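PDB 4XRI: importin-95 from Chaetomium thermophilum, which probably carries cargo proteins into the nucleus as a flexible HEAT-repeat transport receptor, and probably binds a small GTPase. Local coordinates for residues T35-A38 against Q44-L47; N323-A328 against Q363-A368; F392-V397 against R435-Y440. The protein carries 2 engineered substitutions. One frame throughout, in Å; residues are numbered along the deposited sequence.

Contact 1 (T35-A38 against Q44-L47); sequences THAA and QYLL
Ala38 sets its methyl on the aromatic ring of Tyr45, and this CH-pi contact is the centre of a small interface between two successive helices. CB of Ala38 stands over one face of the ring, 3.8 Å from the centroid of the Tyr45 ring and 22° off its normal. It is displaced toward the rim on the CD2 side, where Ala38 CB approaches Tyr45 CD2 at 3.6 Å. Ala37 CB comes in obliquely from the same side of the ring plane, but across the ring's long axis from Ala38, 3.7 Å from Tyr45 CD1. The two methyls thus meet CD1 and CD2, one each. Between them the ring lies close to the backbone as well, with Tyr45 CG 3.8 Å from Ala38 CA.

The tyrosine reaches this site because its CG is anti to the backbone N (chi1 178°), which throws the ring across to helix 24-40. The second torsion, 66°, then turns a face to Ala38. With alanines opposite, the backbones can come close, Ala38 CA lying 5.5 Å from Tyr45 CA.

Around the contact, the Tyr45 side chain also touches Ala69 of helix 60-72 and Ala73 just beyond it. At the tight turn joining helices 24-40 and 42-54, Asn41 OD1 accepts a hydrogen bond from Gln44 N. The contact belongs to the importin-beta N-terminal domain and lies at the protein surface. Its chemistry is dispersion between methyls and an aromatic ring, so shape and ring orientation, rather than polar pairing, define how these helix ends meet.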
ATOM      1  N   THR A  35      16.737   9.190  29.493  1.00 75.16           N
ATOM      2  CA  THR A  35      15.814  10.281  29.209  1.00 78.40           C
ATOM      3  C   THR A  35      15.864  11.325  30.317  1.00 83.04           C
ATOM      4  O   THR A  35      15.883  12.527  30.049  1.00 85.26           O
ATOM      5  CB  THR A  35      14.369   9.777  29.055  1.00 81.08           C
ATOM      6  OG1 THR A  35      14.318   8.762  28.045  1.00 81.88           O
ATOM      7  CG2 THR A  35      13.447  10.921  28.661  1.00 85.40           C
ATOM      8  N   HIS A  36      15.886  10.854  31.560  1.00 81.47           N
ATOM      9  CA  HIS A  36      16.008  11.734  32.715  1.00 84.78           C
ATOM     10  C   HIS A  36      17.317  12.506  32.673  1.00 80.06           C
ATOM     11  O   HIS A  36      17.355  13.702  32.971  1.00 79.88           O
ATOM     12  CB  HIS A  36      15.912  10.933  34.016  1.00 92.95           C
ATOM     13  CG  HIS A  36      16.397  11.679  35.219  1.00101.89           C
ATOM     14  ND1 HIS A  36      17.520  11.303  35.927  1.00103.18           N
ATOM     15  CD2 HIS A  36      15.918  12.785  35.837  1.00103.75           C
ATOM     16  CE1 HIS A  36      17.707  12.140  36.929  1.00103.45           C
ATOM     17  NE2 HIS A  36      16.750  13.051  36.898  1.00104.40           N
ATOM     18  N   ALA A  37      18.389  11.815  32.299  1.00 83.60           N
ATOM     19  CA  ALA A  37      19.701  12.438  32.179  1.00 77.72           C
ATOM     20  C   ALA A  37      19.700  13.530  31.118  1.00 71.60           C
ATOM     21  O   ALA A  37      20.314  14.579  31.295  1.00 72.33           O
ATOM     22  CB  ALA A  37      20.757  11.391  31.857  1.00 72.92           C
ATOM     23  N   ALA A  38      18.993  13.284  30.022  1.00 71.62           N
ATOM     24  CA  ALA A  38      18.913  14.248  28.933  1.00 68.91           C
ATOM     25  C   ALA A  38      18.042  15.438  29.317  1.00 84.92           C
ATOM     26  O   ALA A  38      18.082  16.483  28.668  1.00 89.83           O
ATOM     27  CB  ALA A  38      18.373  13.584  27.676  1.00 55.18           C
ATOM     28  N   GLN A  44      25.706  17.820  29.634  1.00 62.60           N
ATOM     29  CA  GLN A  44      26.481  16.813  30.349  1.00 68.22           C
ATOM     30  C   GLN A  44      26.140  15.419  29.838  1.00 58.81           C
ATOM     31  O   GLN A  44      26.994  14.530  29.803  1.00 58.44           O
ATOM     32  CB  GLN A  44      26.225  16.907  31.854  1.00 74.54           C
ATOM     33  CG  GLN A  44      27.421  16.517  32.707  1.00 81.68           C
ATOM     34  CD  GLN A  44      28.604  17.448  32.512  1.00 83.39           C
ATOM     35  OE1 GLN A  44      28.446  18.594  32.087  1.00 87.78           O
ATOM     36  NE2 GLN A  44      29.799  16.957  32.817  1.00 76.51           N
ATOM     37  N   TYR A  45      24.883  15.243  29.445  1.00 55.72           N
ATOM     38  CA  TYR A  45      24.420  14.006  28.824  1.00 55.93           C
ATOM     39  C   TYR A  45      25.187  13.752  27.530  1.00 55.58           C
ATOM     40  O   TYR A  45      25.639  12.637  27.271  1.00 57.87           O
ATOM     41  CB  TYR A  45      22.913  14.081  28.561  1.00 51.88           C
ATOM     42  CG  TYR A  45      22.307  12.872  27.878  1.00 53.55           C
ATOM     43  CD1 TYR A  45      22.267  11.636  28.511  1.00 54.81           C
ATOM     44  CD2 TYR A  45      21.739  12.978  26.614  1.00 56.68           C
ATOM     45  CE1 TYR A  45      21.700  10.533  27.893  1.00 55.18           C
ATOM     46  CE2 TYR A  45      21.169  11.884  25.989  1.00 57.28           C
ATOM     47  CZ  TYR A  45      21.150  10.664  26.634  1.00 55.70           C
ATOM     48  OH  TYR A  45      20.585   9.573  26.015  1.00 52.78           O
ATOM     49  N   LEU A  46      25.344  14.804  26.731  1.00 54.82           N
ATOM     50  CA  LEU A  46      26.076  14.717  25.472  1.00 59.63           C
ATOM     51  C   LEU A  46      27.542  14.372  25.701  1.00 56.55           C
ATOM     52  O   LEU A  46      28.090  13.487  25.044  1.00 49.32           O
ATOM     53  CB  LEU A  46      25.972  16.030  24.691  1.00 56.40           C
ATOM     54  CG  LEU A  46      24.576  16.461  24.246  1.00 57.58           C
ATOM     55  CD1 LEU A  46      24.665  17.622  23.265  1.00 54.02           C
ATOM     56  CD2 LEU A  46      23.816  15.294  23.640  1.00 53.01           C
ATOM     57  N   LEU A  47      28.170  15.081  26.634  1.00 55.58           N
ATOM     58  CA  LEU A  47      29.574  14.857  26.966  1.00 54.40           C
ATOM     59  C   LEU A  47      29.828  13.434  27.436  1.00 58.24           C
ATOM     60  O   LEU A  47      30.747  12.767  26.959  1.00 64.81           O
ATOM     61  CB  LEU A  47      30.029  15.839  28.045  1.00 57.79           C
ATOM     62  CG  LEU A  47      30.368  17.244  27.554  1.00 61.03           C
ATOM     63  CD1 LEU A  47      30.691  18.157  28.723  1.00 61.88           C
ATOM     64  CD2 LEU A  47      31.534  17.168  26.592  1.00 52.19           C
TER

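Contact 2 (N323-A328 against Q363-A368); sequences NFARVA and QLYAQA
Ala325 meets Tyr365 with both its methyl and its carbonyl, at the start of helix 324-340. Just before that helix, Asn323 faces a water that lies within hydrogen-bonding distance of two oxygens, 2.8 Å from Asn323 OD1 and 3.1 Å from Ala368 O. Further acceptors lie near this water, so its two protons cannot serve all of them at once. The first two N-H groups of the helix, from Phe324 and Ala325, are taken by the carboxylate of Glu302.

At Ala325 itself, CB sits over a face of the Tyr365 ring, 4.2 Å from the Tyr365 centroid and 26° off the normal, and also meets the Ala368 methyl (CB to CB 4.3 Å). Its O accepts a short hydrogen bond of 2.5 Å from Tyr365 OH, which arrives in the carbonyl plane on a lone pair at a C=O...O angle of 123°. Thr329 OG1 bonds to the same oxygen. Further on, Ala328 CB packs against the phenol oxygen, 3.4 Å from Tyr365 OH.

The two helix segments run nearly at right angles, their axes 9.8 Å apart, and Tyr365 extends across the gap to rest also on Val332 and Val333 of helix 324-340. In this buried interface of a helical solenoid the phenol hydroxyl is satisfied by a backbone carbonyl, so one tyrosine joins apolar packing to a directional bond that fixes where its ring ends.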
ATOM      1  N   ASN A 323      13.771  -1.643 -24.117  1.00 43.81           N
ATOM      2  CA  ASN A 323      13.445  -3.067 -24.194  1.00 47.77           C
ATOM      3  C   ASN A 323      14.551  -3.976 -23.655  1.00 44.29           C
ATOM      4  O   ASN A 323      14.854  -5.009 -24.252  1.00 45.42           O
ATOM      5  CB  ASN A 323      13.131  -3.462 -25.641  1.00 52.63           C
ATOM      6  CG  ASN A 323      11.668  -3.796 -25.852  1.00 59.58           C
ATOM      7  OD1 ASN A 323      11.008  -4.336 -24.964  1.00 62.17           O
ATOM      8  ND2 ASN A 323      11.150  -3.467 -27.030  1.00 66.04           N
ATOM      9  N   PHE A 324      15.147  -3.586 -22.532  1.00 38.65           N
ATOM     10  CA  PHE A 324      16.236  -4.353 -21.927  1.00 41.18           C
ATOM     11  C   PHE A 324      15.833  -5.791 -21.629  1.00 43.53           C
ATOM     12  O   PHE A 324      16.540  -6.732 -21.992  1.00 40.48           O
ATOM     13  CB  PHE A 324      16.712  -3.681 -20.637  1.00 40.64           C
ATOM     14  CG  PHE A 324      17.514  -2.433 -20.861  1.00 41.05           C
ATOM     15  CD1 PHE A 324      18.248  -2.261 -22.023  1.00 37.18           C
ATOM     16  CD2 PHE A 324      17.536  -1.432 -19.908  1.00 41.58           C
ATOM     17  CE1 PHE A 324      18.986  -1.111 -22.228  1.00 39.61           C
ATOM     18  CE2 PHE A 324      18.271  -0.283 -20.106  1.00 38.36           C
ATOM     19  CZ  PHE A 324      18.998  -0.121 -21.267  1.00 44.34           C
ATOM     20  N   ALA A 325      14.693  -5.945 -20.962  1.00 41.26           N
ATOM     21  CA  ALA A 325      14.200  -7.259 -20.559  1.00 42.26           C
ATOM     22  C   ALA A 325      13.917  -8.154 -21.761  1.00 44.78           C
ATOM     23  O   ALA A 325      14.256  -9.337 -21.757  1.00 40.52           O
ATOM     24  CB  ALA A 325      12.953  -7.111 -19.709  1.00 34.44           C
ATOM     25  N   ARG A 326      13.304  -7.575 -22.789  1.00 43.88           N
ATOM     26  CA  ARG A 326      12.981  -8.303 -24.012  1.00 49.18           C
ATOM     27  C   ARG A 326      14.242  -8.866 -24.666  1.00 48.65           C
ATOM     28  O   ARG A 326      14.315 -10.053 -24.988  1.00 36.51           O
ATOM     29  CB  ARG A 326      12.237  -7.391 -24.991  1.00 50.47           C
ATOM     30  CG  ARG A 326      11.739  -8.085 -26.243  1.00 51.80           C
ATOM     31  CD  ARG A 326      11.094  -7.092 -27.197  1.00 64.08           C
ATOM     32  NE  ARG A 326      10.517  -7.748 -28.368  1.00 78.38           N
ATOM     33  CZ  ARG A 326      11.207  -8.088 -29.451  1.00 89.68           C
ATOM     34  NH1 ARG A 326      12.507  -7.835 -29.516  1.00 92.96           N
ATOM     35  NH2 ARG A 326      10.600  -8.684 -30.468  1.00 92.01           N
ATOM     36  N   VAL A 327      15.232  -7.999 -24.848  1.00 42.24           N
ATOM     37  CA  VAL A 327      16.514  -8.388 -25.420  1.00 43.24           C
ATOM     38  C   VAL A 327      17.214  -9.453 -24.575  1.00 46.11           C
ATOM     39  O   VAL A 327      17.823 -10.381 -25.108  1.00 45.94           O
ATOM     40  CB  VAL A 327      17.445  -7.159 -25.572  1.00 44.06           C
ATOM     41  CG1 VAL A 327      18.858  -7.585 -25.963  1.00 41.35           C
ATOM     42  CG2 VAL A 327      16.873  -6.183 -26.591  1.00 45.32           C
ATOM     43  N   ALA A 328      17.102  -9.327 -23.257  1.00 37.52           N
ATOM     44  CA  ALA A 328      17.841 -10.185 -22.334  1.00 41.46           C
ATOM     45  C   ALA A 328      17.153 -11.519 -22.052  1.00 43.46           C
ATOM     46  O   ALA A 328      17.713 -12.366 -21.357  1.00 36.01           O
ATOM     47  CB  ALA A 328      18.079  -9.448 -21.029  1.00 35.79           C
ATOM     48  N   GLN A 363       7.680 -13.396 -12.676  1.00 43.03           N
ATOM     49  CA  GLN A 363       6.369 -12.759 -12.788  1.00 45.70           C
ATOM     50  C   GLN A 363       6.472 -11.402 -13.470  1.00 42.86           C
ATOM     51  O   GLN A 363       5.777 -11.132 -14.449  1.00 44.06           O
ATOM     52  CB  GLN A 363       5.725 -12.592 -11.409  1.00 51.64           C
ATOM     53  CG  GLN A 363       4.909 -13.782 -10.953  1.00 58.78           C
ATOM     54  CD  GLN A 363       3.976 -13.429  -9.810  1.00 72.27           C
ATOM     55  OE1 GLN A 363       4.046 -12.331  -9.257  1.00 77.92           O
ATOM     56  NE2 GLN A 363       3.091 -14.354  -9.456  1.00 70.52           N
ATOM     57  N   LEU A 364       7.349 -10.555 -12.939  1.00 45.33           N
ATOM     58  CA  LEU A 364       7.596  -9.229 -13.496  1.00 46.36           C
ATOM     59  C   LEU A 364       8.103  -9.304 -14.930  1.00 42.00           C
ATOM     60  O   LEU A 364       7.764  -8.461 -15.764  1.00 41.74           O
ATOM     61  CB  LEU A 364       8.604  -8.468 -12.630  1.00 45.43           C
ATOM     62  CG  LEU A 364       8.167  -8.087 -11.215  1.00 45.66           C
ATOM     63  CD1 LEU A 364       9.353  -7.545 -10.429  1.00 43.41           C
ATOM     64  CD2 LEU A 364       7.045  -7.063 -11.259  1.00 42.07           C
ATOM     65  N   TYR A 365       8.918 -10.316 -15.211  1.00 39.69           N
ATOM     66  CA  TYR A 365       9.474 -10.501 -16.544  1.00 37.37           C
ATOM     67  C   TYR A 365       8.373 -10.794 -17.558  1.00 40.29           C
ATOM     68  O   TYR A 365       8.406 -10.300 -18.687  1.00 40.04           O
ATOM     69  CB  TYR A 365      10.502 -11.635 -16.544  1.00 39.30           C
ATOM     70  CG  TYR A 365      11.728 -11.344 -17.383  1.00 42.67           C
ATOM     71  CD1 TYR A 365      11.665 -11.360 -18.771  1.00 39.33           C
ATOM     72  CD2 TYR A 365      12.948 -11.043 -16.786  1.00 37.07           C
ATOM     73  CE1 TYR A 365      12.780 -11.087 -19.539  1.00 36.42           C
ATOM     74  CE2 TYR A 365      14.068 -10.774 -17.546  1.00 41.29           C
ATOM     75  CZ  TYR A 365      13.978 -10.797 -18.921  1.00 37.70           C
ATOM     76  OH  TYR A 365      15.092 -10.524 -19.679  1.00 36.82           O
ATOM     77  N   ALA A 366       7.399 -11.598 -17.143  1.00 39.50           N
ATOM     78  CA  ALA A 366       6.277 -11.962 -18.002  1.00 41.81           C
ATOM     79  C   ALA A 366       5.428 -10.740 -18.336  1.00 46.91           C
ATOM     80  O   ALA A 366       4.934 -10.597 -19.455  1.00 48.90           O
ATOM     81  CB  ALA A 366       5.427 -13.030 -17.339  1.00 38.06           C
ATOM     82  N   GLN A 367       5.268  -9.861 -17.353  1.00 43.89           N
ATOM     83  CA  GLN A 367       4.541  -8.611 -17.544  1.00 47.06           C
ATOM     84  C   GLN A 367       5.323  -7.676 -18.458  1.00 46.81           C
ATOM     85  O   GLN A 367       4.745  -6.953 -19.274  1.00 44.26           O
ATOM     86  CB  GLN A 367       4.273  -7.925 -16.199  1.00 46.34           C
ATOM     87  CG  GLN A 367       3.328  -8.679 -15.280  1.00 50.29           C
ATOM     88  CD  GLN A 367       3.172  -8.014 -13.922  1.00 52.37           C
ATOM     89  OE1 GLN A 367       2.927  -6.811 -13.831  1.00 60.08           O
ATOM     90  NE2 GLN A 367       3.324  -8.796 -12.860  1.00 46.29           N
ATOM     91  N   ALA A 368       6.645  -7.709 -18.321  1.00 43.88           N
ATOM     92  CA  ALA A 368       7.518  -6.784 -19.030  1.00 45.14           C
ATOM     93  C   ALA A 368       7.677  -7.116 -20.513  1.00 44.57           C
ATOM     94  O   ALA A 368       7.755  -6.213 -21.343  1.00 47.80           O
ATOM     95  CB  ALA A 368       8.888  -6.745 -18.356  1.00 36.92           C
TER
HETATM   96  O   HOH W   1       8.665  -5.715 -24.289  1.00 59.94           O

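Contact 3 (F392-V397 against R435-Y440); sequences FRDAAV and RDSTAY
The Ser437 hydroxyl donates a hydrogen bond to Asp394: Ser437 OG lies 2.5 Å from Asp394 OD1, a short bond that meets the oxygen on its syn side, 31° out of the carboxylate plane. Beside it, Val397 completes the first shell. Its CG2 rests on the serine methylene, 3.7 Å from Ser437 CB, and its CG1 reaches the threonine hydroxyl, 3.8 Å from Thr438 OG1. The side chains of Val397 and Thr438 pass each other at a slant.

The next shell sets these groups. Asp394 directs its carboxylate toward helix 432-449 with CG anti to the backbone N (chi1 180°), while its other oxygen, OD2, is held by Gln343 NE2. Gln433 O also lies within hydrogen-bonding distance of Ser437 OG, one turn back in the same helix. The Thr438 hydroxyl is engaged by Val434 O, so what it offers Val397 is van der Waals contact. Leu423 of helix 409-425 touches both Val397 and Thr438.

The two segments run almost parallel, 8° apart, with axes 8.7 Å from each other. Helix 409-425 comes between them in sequence, an order that fits the stacking of helices in a HEAT solenoid, and both segments lie within a region of HEAT-like repeat sequence. Two neutral donors, one on each oxygen, would probably stabilise the buried carboxylate, while the apolar valine packs on the serine methylene beside the polar pair.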
ATOM      1  N   PHE A 392      12.358 -29.793  -9.346  1.00 43.20           N
ATOM      2  CA  PHE A 392      12.172 -29.451 -10.749  1.00 44.45           C
ATOM      3  C   PHE A 392      10.709 -29.507 -11.177  1.00 48.82           C
ATOM      4  O   PHE A 392      10.275 -28.714 -12.012  1.00 48.49           O
ATOM      5  CB  PHE A 392      13.013 -30.379 -11.626  1.00 45.14           C
ATOM      6  CG  PHE A 392      14.487 -30.097 -11.565  1.00 49.10           C
ATOM      7  CD1 PHE A 392      15.113 -29.404 -12.587  1.00 44.63           C
ATOM      8  CD2 PHE A 392      15.243 -30.509 -10.480  1.00 51.49           C
ATOM      9  CE1 PHE A 392      16.468 -29.136 -12.533  1.00 52.22           C
ATOM     10  CE2 PHE A 392      16.598 -30.243 -10.420  1.00 52.82           C
ATOM     11  CZ  PHE A 392      17.211 -29.556 -11.449  1.00 51.83           C
ATOM     12  N   ARG A 393       9.953 -30.443 -10.612  1.00 44.21           N
ATOM     13  CA  ARG A 393       8.516 -30.501 -10.863  1.00 42.98           C
ATOM     14  C   ARG A 393       7.843 -29.261 -10.288  1.00 46.05           C
ATOM     15  O   ARG A 393       7.020 -28.625 -10.949  1.00 45.67           O
ATOM     16  CB  ARG A 393       7.897 -31.765 -10.262  1.00 40.80           C
ATOM     17  CG  ARG A 393       8.408 -33.063 -10.867  1.00 51.39           C
ATOM     18  CD  ARG A 393       7.439 -34.210 -10.615  1.00 46.83           C
ATOM     19  NE  ARG A 393       7.173 -34.417  -9.194  1.00 50.00           N
ATOM     20  CZ  ARG A 393       7.979 -35.077  -8.369  1.00 49.00           C
ATOM     21  NH1 ARG A 393       9.114 -35.590  -8.820  1.00 48.56           N
ATOM     22  NH2 ARG A 393       7.651 -35.218  -7.092  1.00 47.73           N
ATOM     23  N   ASP A 394       8.206 -28.931  -9.052  1.00 50.30           N
ATOM     24  CA  ASP A 394       7.701 -27.740  -8.386  1.00 50.99           C
ATOM     25  C   ASP A 394       8.070 -26.487  -9.169  1.00 46.11           C
ATOM     26  O   ASP A 394       7.253 -25.583  -9.330  1.00 46.69           O
ATOM     27  CB  ASP A 394       8.247 -27.646  -6.960  1.00 45.95           C
ATOM     28  CG  ASP A 394       7.747 -26.417  -6.227  1.00 47.87           C
ATOM     29  OD1 ASP A 394       6.623 -26.466  -5.688  1.00 47.24           O
ATOM     30  OD2 ASP A 394       8.480 -25.406  -6.184  1.00 52.14           O
ATOM     31  N   ALA A 395       9.308 -26.441  -9.653  1.00 43.43           N
ATOM     32  CA  ALA A 395       9.775 -25.315 -10.454  1.00 43.72           C
ATOM     33  C   ALA A 395       8.967 -25.194 -11.739  1.00 45.94           C
ATOM     34  O   ALA A 395       8.616 -24.094 -12.168  1.00 40.33           O
ATOM     35  CB  ALA A 395      11.251 -25.467 -10.771  1.00 41.60           C
ATOM     36  N   ALA A 396       8.665 -26.343 -12.337  1.00 40.35           N
ATOM     37  CA  ALA A 396       7.959 -26.392 -13.612  1.00 41.38           C
ATOM     38  C   ALA A 396       6.549 -25.817 -13.506  1.00 46.11           C
ATOM     39  O   ALA A 396       6.158 -24.972 -14.313  1.00 40.39           O
ATOM     40  CB  ALA A 396       7.907 -27.824 -14.130  1.00 47.10           C
ATOM     41  N   VAL A 397       5.788 -26.277 -12.517  1.00 43.53           N
ATOM     42  CA  VAL A 397       4.425 -25.792 -12.324  1.00 48.50           C
ATOM     43  C   VAL A 397       4.432 -24.328 -11.887  1.00 47.77           C
ATOM     44  O   VAL A 397       3.576 -23.549 -12.303  1.00 41.40           O
ATOM     45  CB  VAL A 397       3.645 -26.644 -11.290  1.00 52.61           C
ATOM     46  CG1 VAL A 397       3.435 -28.052 -11.823  1.00 54.31           C
ATOM     47  CG2 VAL A 397       4.363 -26.684  -9.956  1.00 52.26           C
ATOM     48  N   ARG A 435       2.200 -29.783  -4.872  1.00 40.17           N
ATOM     49  CA  ARG A 435       0.747 -29.647  -4.813  1.00 49.53           C
ATOM     50  C   ARG A 435       0.321 -28.215  -4.515  1.00 47.29           C
ATOM     51  O   ARG A 435      -0.641 -27.712  -5.094  1.00 47.15           O
ATOM     52  CB  ARG A 435       0.165 -30.589  -3.760  1.00 50.54           C
ATOM     53  CG  ARG A 435      -0.046 -32.011  -4.254  1.00 61.14           C
ATOM     54  CD  ARG A 435      -0.660 -32.874  -3.170  1.00 68.38           C
ATOM     55  NE  ARG A 435       0.339 -33.342  -2.214  1.00 74.31           N
ATOM     56  CZ  ARG A 435       0.058 -33.737  -0.978  1.00 75.90           C
ATOM     57  NH1 ARG A 435       1.029 -34.154  -0.177  1.00 73.95           N
ATOM     58  NH2 ARG A 435      -1.193 -33.709  -0.542  1.00 78.94           N
ATOM     59  N   ASP A 436       1.045 -27.566  -3.608  1.00 55.09           N
ATOM     60  CA  ASP A 436       0.760 -26.181  -3.251  1.00 52.81           C
ATOM     61  C   ASP A 436       1.024 -25.252  -4.430  1.00 48.68           C
ATOM     62  O   ASP A 436       0.212 -24.379  -4.741  1.00 43.90           O
ATOM     63  CB  ASP A 436       1.603 -25.748  -2.050  1.00 54.87           C
ATOM     64  CG  ASP A 436       1.242 -24.359  -1.560  1.00 58.46           C
ATOM     65  OD1 ASP A 436       0.038 -24.029  -1.546  1.00 58.10           O
ATOM     66  OD2 ASP A 436       2.159 -23.597  -1.187  1.00 59.27           O
ATOM     67  N   SER A 437       2.167 -25.449  -5.081  1.00 43.16           N
ATOM     68  CA  SER A 437       2.544 -24.650  -6.243  1.00 43.49           C
ATOM     69  C   SER A 437       1.598 -24.905  -7.407  1.00 47.74           C
ATOM     70  O   SER A 437       1.367 -24.027  -8.237  1.00 49.95           O
ATOM     71  CB  SER A 437       3.984 -24.952  -6.662  1.00 40.20           C
ATOM     72  OG  SER A 437       4.894 -24.628  -5.625  1.00 42.99           O
ATOM     73  N   THR A 438       1.060 -26.118  -7.466  1.00 44.67           N
ATOM     74  CA  THR A 438       0.116 -26.484  -8.513  1.00 44.83           C
ATOM     75  C   THR A 438      -1.214 -25.767  -8.314  1.00 42.70           C
ATOM     76  O   THR A 438      -1.782 -25.214  -9.257  1.00 44.15           O
ATOM     77  CB  THR A 438      -0.126 -28.001  -8.550  1.00 48.44           C
ATOM     78  OG1 THR A 438       1.094 -28.670  -8.893  1.00 44.50           O
ATOM     79  CG2 THR A 438      -1.188 -28.341  -9.576  1.00 49.71           C
ATOM     80  N   ALA A 439      -1.700 -25.783  -7.077  1.00 40.13           N
ATOM     81  CA  ALA A 439      -2.944 -25.106  -6.730  1.00 47.21           C
ATOM     82  C   ALA A 439      -2.867 -23.617  -7.049  1.00 47.70           C
ATOM     83  O   ALA A 439      -3.778 -23.054  -7.655  1.00 47.49           O
ATOM     84  CB  ALA A 439      -3.269 -25.315  -5.260  1.00 43.81           C
ATOM     85  N   TYR A 440      -1.764 -22.991  -6.651  1.00 43.95           N
ATOM     86  CA  TYR A 440      -1.543 -21.567  -6.885  1.00 48.35           C
ATOM     87  C   TYR A 440      -1.456 -21.255  -8.374  1.00 49.55           C
ATOM     88  O   TYR A 440      -1.977 -20.240  -8.837  1.00 50.53           O
ATOM     89  CB  TYR A 440      -0.266 -21.105  -6.181  1.00 56.41           C
ATOM     90  CG  TYR A 440      -0.069 -19.606  -6.193  1.00 62.30           C
ATOM     91  CD1 TYR A 440      -0.673 -18.802  -5.235  1.00 64.10           C
ATOM     92  CD2 TYR A 440       0.730 -18.996  -7.152  1.00 65.14           C
ATOM     93  CE1 TYR A 440      -0.494 -17.433  -5.236  1.00 65.81           C
ATOM     94  CE2 TYR A 440       0.915 -17.626  -7.162  1.00 64.06           C
ATOM     95  CZ  TYR A 440       0.302 -16.849  -6.201  1.00 67.71           C
ATOM     96  OH  TYR A 440       0.482 -15.484  -6.204  1.00 66.16           O
TER

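How the contacts relate
Contact 1, in the N-terminal domain, stands apart from the others: its centre is about 55 Å from that of contact 2 and about 58 Å from that of contact 3. Contacts 2 and 3 are neighbours, their centres about 22 Å apart and nearest atoms about 4 Å apart without touching. All three follow one another in series along the single chain. Contact 1 is an apolar joint at the surface, whereas the other two are buried and each includes a hydroxyl bond. Together they serve as a worked example of how an all-helical solenoid is held together by local joints between helices, each with its own chemistry.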